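Local coordinates for 4-hydroxyphenylpyruvate dioxygenase (Pseudomonas putida, PDB 5HMQ) that converts 3-dehydroshikimate to protocatechuate as a divalent-metal-dependent dehydratase, with its sugar phosphate isomerase-like barrel fused to a 4-hydroxyphenylpyruvate dioxygenase-like domain without that activity, at the interface of chains A and B. Numbering follows the deposited sequence. Chains: chain A/B, 4-hydroxyphenylpyruvate dioxygenase.

The three contacts sample one stretch of the homodimer interface, and the two-fold repeats each with the chains exchanged. Contact 1 lies in the middle: its C-alpha centre is about 16 Å from that of contact 2 and about 17 Å from that of contact 3, while those of contacts 2 and 3 are about 31 Å apart. Chain A helix 455-465 serves both contact 1 and contact 2. In contacts 1 and 3 the barrel of chain B meets dioxygenase-like modules of chain A; in contact 2 a helix of chain B's dioxygenase-like region reaches chain A's barrel and dioxygenase-like region. Each barrel is thus tied to its partner's fused domain.

Contact 1: the interface of chains A and B. Residues chain A 450-451, 454, 458, 519-520; chain B 247-249.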
# COMPACT_ATOMS: atom_id res chain seq x y z
N LEU A 450 9.35 6.71 4.84
CA LEU A 450 8.88 5.39 4.45
C LEU A 450 7.45 5.47 3.91
O LEU A 450 6.70 6.37 4.28
CB LEU A 450 8.91 4.43 5.65
CG LEU A 450 10.28 4.19 6.29
CD1 LEU A 450 10.14 3.38 7.57
CD2 LEU A 450 11.22 3.50 5.31
N PRO A 451 7.07 4.54 3.04
CA PRO A 451 5.67 4.50 2.60
C PRO A 451 4.74 4.23 3.77
O PRO A 451 5.06 3.47 4.68
CB PRO A 451 5.65 3.35 1.58
CG PRO A 451 7.06 3.18 1.16
CD PRO A 451 7.89 3.54 2.35
N SER A 454 4.05 0.66 4.72
CA SER A 454 5.17 -0.18 5.11
C SER A 454 5.75 0.20 6.46
O SER A 454 6.64 -0.49 6.96
CB SER A 454 6.28 -0.11 4.06
OG SER A 454 5.74 -0.19 2.75
N TRP A 458 8.24 -1.80 9.36
CA TRP A 458 9.55 -1.33 9.79
C TRP A 458 9.61 -1.19 11.31
O TRP A 458 10.63 -1.53 11.93
CB TRP A 458 9.87 0.02 9.13
CG TRP A 458 10.39 -0.08 7.73
CD1 TRP A 458 9.66 -0.28 6.60
CD2 TRP A 458 11.75 0.05 7.31
NE1 TRP A 458 10.48 -0.30 5.50
CE2 TRP A 458 11.77 -0.10 5.91
CE3 TRP A 458 12.96 0.26 7.98
CZ2 TRP A 458 12.95 -0.04 5.16
CZ3 TRP A 458 14.13 0.33 7.24
CH2 TRP A 458 14.11 0.18 5.85
N SER A 519 11.11 7.29 -1.28
CA SER A 519 11.52 6.91 0.06
C SER A 519 13.04 6.86 0.19
O SER A 519 13.78 6.92 -0.79
CB SER A 519 10.92 5.55 0.43
OG SER A 519 9.50 5.59 0.36
N GLY A 520 13.50 6.71 1.43
CA GLY A 520 14.91 6.66 1.76
C GLY A 520 15.18 7.44 3.02
O GLY A 520 14.29 7.67 3.84
N PHE B 247 10.85 -0.09 -1.39
CA PHE B 247 9.71 0.50 -0.71
C PHE B 247 8.48 0.41 -1.62
O PHE B 247 8.48 0.98 -2.71
CB PHE B 247 9.97 1.97 -0.34
CG PHE B 247 11.37 2.25 0.16
CD1 PHE B 247 12.39 2.54 -0.73
CD2 PHE B 247 11.64 2.27 1.52
CE1 PHE B 247 13.67 2.82 -0.27
CE2 PHE B 247 12.91 2.55 1.98
CZ PHE B 247 13.93 2.83 1.08
N ARG B 248 7.45 -0.32 -1.19
CA ARG B 248 7.45 -1.03 0.07
C ARG B 248 6.19 -1.86 0.28
O ARG B 248 5.10 -1.30 0.43
N ALA B 249 6.34 -3.18 0.30
CA ALA B 249 5.23 -4.07 0.57
C ALA B 249 4.19 -4.13 -0.53
O ALA B 249 2.99 -3.97 -0.27
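B:Phe247 plugs its ring into a pocket between A:Ser519 and A:Trp458, and the apolar contacts of this homodimer patch centre on it. A:Ser519 lies over one face, where its CB sits 3.3 Å from B:Phe247 CG in a CH-pi contact offset toward the rim. The backbone of A:Gly520 continues over the same face near CZ. A:Trp458 comes from the opposite side, displaced along the ring, its CZ2 4.1 Å from B:Phe247 CE2. Between them A:Leu450 brings CD2 toward the CD2-CE2 rim of the phenylalanine while the same methyl covers a face of the indole, so leucine and tryptophan shape the pocket together. At the pocket mouth A:Pro451 crosses B:Phe247 at about a right angle, with A:Pro451 CG 3.5 Å from B:Phe247 CB.

A polar link, probably a hydrogen bond of poor geometry, lies beside this plug: the hydroxyl OG of A:Ser454 is 2.7 Å from the backbone O of B:Arg248. B:Arg248 follows a cis peptide bond, and its side chain is incomplete in the model. The serine OG is anti to its carbonyl carbon (chi1 -43°), which directs it across the interface. Despite the short distance, OG stands well above the carbonyl plane of B:Arg248, at about 95° to C=O.

Contact 2: the interface of chains A and B. Residues chain A 198, 200, 211, 456, 484; chain B 505-506, 509.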
# COMPACT_ATOMS: atom_id res chain seq x y z
N PRO A 198 -3.04 2.14 17.84
CA PRO A 198 -2.73 3.43 18.45
C PRO A 198 -3.89 3.88 19.32
O PRO A 198 -5.05 3.59 19.04
CB PRO A 198 -2.55 4.36 17.25
CG PRO A 198 -3.44 3.75 16.20
CD PRO A 198 -3.32 2.27 16.40
N LEU A 200 -6.38 6.44 20.16
CA LEU A 200 -6.99 7.54 19.45
C LEU A 200 -8.30 7.88 20.14
O LEU A 200 -9.02 6.98 20.58
CB LEU A 200 -7.23 7.17 17.98
CG LEU A 200 -5.96 6.77 17.22
CD1 LEU A 200 -6.30 6.11 15.89
CD2 LEU A 200 -5.05 7.97 17.01
N PHE A 211 -7.95 0.64 12.57
CA PHE A 211 -6.63 0.91 13.12
C PHE A 211 -6.01 -0.26 13.89
O PHE A 211 -4.97 -0.06 14.54
CB PHE A 211 -6.68 2.15 14.00
CG PHE A 211 -7.04 3.40 13.26
CD1 PHE A 211 -6.08 4.09 12.53
CD2 PHE A 211 -8.34 3.87 13.26
CE1 PHE A 211 -6.42 5.24 11.84
CE2 PHE A 211 -8.68 5.01 12.56
CZ PHE A 211 -7.72 5.70 11.85
N ASP A 456 4.51 0.32 9.62
CA ASP A 456 4.27 -0.61 10.72
C ASP A 456 5.19 -1.82 10.65
O ASP A 456 5.65 -2.32 11.68
CB ASP A 456 2.80 -1.04 10.73
CG ASP A 456 1.86 0.08 11.11
OD1 ASP A 456 2.32 1.04 11.76
OD2 ASP A 456 0.66 0.01 10.76
N LYS A 484 1.32 14.01 15.95
CA LYS A 484 2.12 12.91 16.47
C LYS A 484 3.19 12.51 15.46
O LYS A 484 2.88 12.22 14.30
CB LYS A 484 1.25 11.71 16.85
CG LYS A 484 2.01 10.54 17.44
CD LYS A 484 1.07 9.61 18.19
CE LYS A 484 0.12 8.88 17.27
NZ LYS A 484 -0.84 8.04 18.05
N ARG B 505 -4.54 5.49 6.54
CA ARG B 505 -4.84 5.42 7.97
C ARG B 505 -3.76 6.11 8.80
O ARG B 505 -4.06 6.75 9.81
CB ARG B 505 -5.03 3.97 8.40
CG ARG B 505 -3.92 3.01 8.01
CD ARG B 505 -4.26 1.61 8.48
NE ARG B 505 -3.07 0.78 8.66
CZ ARG B 505 -3.03 -0.31 9.41
NH1 ARG B 505 -4.10 -0.71 10.08
NH2 ARG B 505 -1.90 -1.01 9.51
N ASN B 506 -2.49 6.00 8.38
CA ASN B 506 -1.37 6.53 9.18
C ASN B 506 -1.31 8.06 9.23
O ASN B 506 -0.68 8.61 10.14
CB ASN B 506 -0.05 5.98 8.63
CG ASN B 506 0.29 4.61 9.21
OD1 ASN B 506 -0.49 4.03 9.98
ND2 ASN B 506 1.46 4.08 8.85
N ILE B 509 -3.83 9.02 11.89
CA ILE B 509 -3.17 8.91 13.19
C ILE B 509 -2.23 10.09 13.40
O ILE B 509 -2.21 10.72 14.46
CB ILE B 509 -2.42 7.57 13.31
CG1 ILE B 509 -3.37 6.39 13.07
CG2 ILE B 509 -1.75 7.45 14.67
CD1 ILE B 509 -2.65 5.06 12.97
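This is a mixed apolar and charged patch of the homodimer interface, in which helix 505-510 of chain B docks against both the barrel and the dioxygenase-like region of chain A and so helps join the subunits. B:Ile509 is the apolar knob. Its CG1 lies 3.5 Å from CE1 of A:Phe211, beyond the CD1-CE1 rim and raised toward the face that A:Leu200 CD1 covers from within chain A. The terminal CD1 reaches CG of A:Pro198 at 3.6 Å, the two side chains crossing at about a right angle. The other branch, CG2, meets the end of A:Lys484, whose CE approaches to 3.5 Å with NZ close by; a bend at chi3 (69°) turns the lysine tail toward this methyl. One helical turn earlier, the backbone O of B:Arg505 lies in the plane of the A:Phe211 ring at its edge, near CE1.

The charged element is a salt bridge from B:Arg505 to A:Asp456. The arginine CG sits between its backbone N and carbonyl carbon (chi1 52°), and the chain then runs extended to NE, carrying the guanidinium to A:Asp456. Carboxylate and guanidinium planes stand 70° apart and the N-H is not aimed at the acceptor, leaving an electrostatic pairing with NH2 3.0 Å from A:Asp456 OD2.

Contact 3: the interface of chains A and B. Residues chain A 352, 355, 389, 395, 404, 408; chain B 39-40.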
# COMPACT_ATOMS: atom_id res chain seq x y z
N PHE A 352 26.77 -4.41 -5.12
CA PHE A 352 25.59 -4.12 -4.31
C PHE A 352 25.29 -2.63 -4.30
O PHE A 352 24.15 -2.21 -4.53
CB PHE A 352 25.79 -4.65 -2.89
CG PHE A 352 25.04 -3.88 -1.84
CD1 PHE A 352 23.68 -4.08 -1.65
CD2 PHE A 352 25.70 -2.97 -1.03
CE1 PHE A 352 22.99 -3.37 -0.68
CE2 PHE A 352 25.01 -2.26 -0.06
CZ PHE A 352 23.66 -2.46 0.11
N ASN A 355 23.95 -1.37 -7.77
CA ASN A 355 22.55 -1.74 -7.94
C ASN A 355 21.65 -0.81 -7.14
O ASN A 355 20.61 -0.35 -7.64
CB ASN A 355 22.32 -3.19 -7.50
CG ASN A 355 22.99 -4.20 -8.40
OD1 ASN A 355 23.37 -3.88 -9.53
ND2 ASN A 355 23.14 -5.42 -7.91
N PHE A 389 23.37 -12.22 6.26
CA PHE A 389 24.42 -12.52 5.29
C PHE A 389 25.75 -12.59 6.01
O PHE A 389 26.16 -11.62 6.66
CB PHE A 389 24.47 -11.46 4.18
CG PHE A 389 23.24 -11.40 3.32
CD1 PHE A 389 23.00 -12.39 2.38
CD2 PHE A 389 22.34 -10.37 3.45
CE1 PHE A 389 21.88 -12.34 1.58
CE2 PHE A 389 21.21 -10.32 2.66
CZ PHE A 389 20.98 -11.30 1.72
N PRO A 395 24.96 -9.65 -1.17
CA PRO A 395 25.18 -8.19 -1.26
C PRO A 395 26.13 -7.64 -0.22
O PRO A 395 26.49 -6.46 -0.29
CB PRO A 395 23.77 -7.63 -1.05
CG PRO A 395 23.13 -8.62 -0.13
CD PRO A 395 23.67 -9.97 -0.53
N ARG A 404 19.60 -7.87 6.53
CA ARG A 404 18.88 -7.17 5.48
C ARG A 404 17.74 -6.35 6.06
O ARG A 404 16.91 -6.87 6.81
CB ARG A 404 18.33 -8.17 4.46
CG ARG A 404 17.52 -7.53 3.35
CD ARG A 404 16.52 -8.53 2.81
NE ARG A 404 15.27 -7.89 2.40
CZ ARG A 404 15.00 -7.51 1.16
NH1 ARG A 404 15.90 -7.69 0.20
NH2 ARG A 404 13.84 -6.94 0.87
N GLY A 408 15.96 -3.62 1.39
CA GLY A 408 17.13 -4.18 0.74
C GLY A 408 18.44 -3.60 1.22
O GLY A 408 19.50 -4.17 0.93
N LEU B 39 21.20 -11.86 -6.17
CA LEU B 39 22.19 -11.49 -5.17
C LEU B 39 21.66 -11.67 -3.76
O LEU B 39 22.42 -12.03 -2.85
CB LEU B 39 22.62 -10.04 -5.41
CG LEU B 39 23.84 -9.50 -4.66
CD1 LEU B 39 25.08 -10.29 -5.03
CD2 LEU B 39 24.03 -8.03 -4.99
N TYR B 40 20.36 -11.45 -3.56
CA TYR B 40 19.73 -11.59 -2.26
C TYR B 40 19.16 -12.98 -2.01
O TYR B 40 18.73 -13.26 -0.89
CB TYR B 40 18.62 -10.54 -2.11
CG TYR B 40 19.15 -9.14 -1.87
CD1 TYR B 40 19.73 -8.41 -2.90
CD2 TYR B 40 19.06 -8.55 -0.61
CE1 TYR B 40 20.21 -7.13 -2.68
CE2 TYR B 40 19.54 -7.28 -0.39
CZ TYR B 40 20.11 -6.57 -1.43
OH TYR B 40 20.59 -5.30 -1.21
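With CG anti to its carbonyl carbon (chi1 -75°), B:Tyr40 sends its ring from the end of a helix into chain A, while A:Arg404, CG anti to the backbone N and bent at chi3, swings its guanidinium against that ring. The phenol OH donates a hydrogen bond to the backbone O of A:Gly408 at 2.7 Å; the donor is tilted 28° from the carbonyl plane, and the edge of A:Phe352 faces the same hydroxyl. A:Pro395 covers one face of the tyrosine, its CG 3.9 Å from the ring centroid and shifted toward the rim. On the opposite side A:Arg404 presents NH1, 3.4 Å from B:Tyr40 CD2, with guanidinium and ring planes 87° apart, so the guanidinium turns its own edge to the tyrosine face, over the CD2-CE2 rim. A:Gly408 CA backs the guanidinium from within chain A. A:Pro395 also packs on B:Leu39, its CA 3.9 Å from the leucine CG, and its CD covers a face of A:Phe389, whose edge meets the backbone O of B:Tyr40. The tyrosine and leucine end helix 35-40 of chain B's barrel, and their partners come from the first VOC module of chain A: helix 352-360, strands 388-389 and 402-404, and the loops carrying A:Pro395 and A:Gly408.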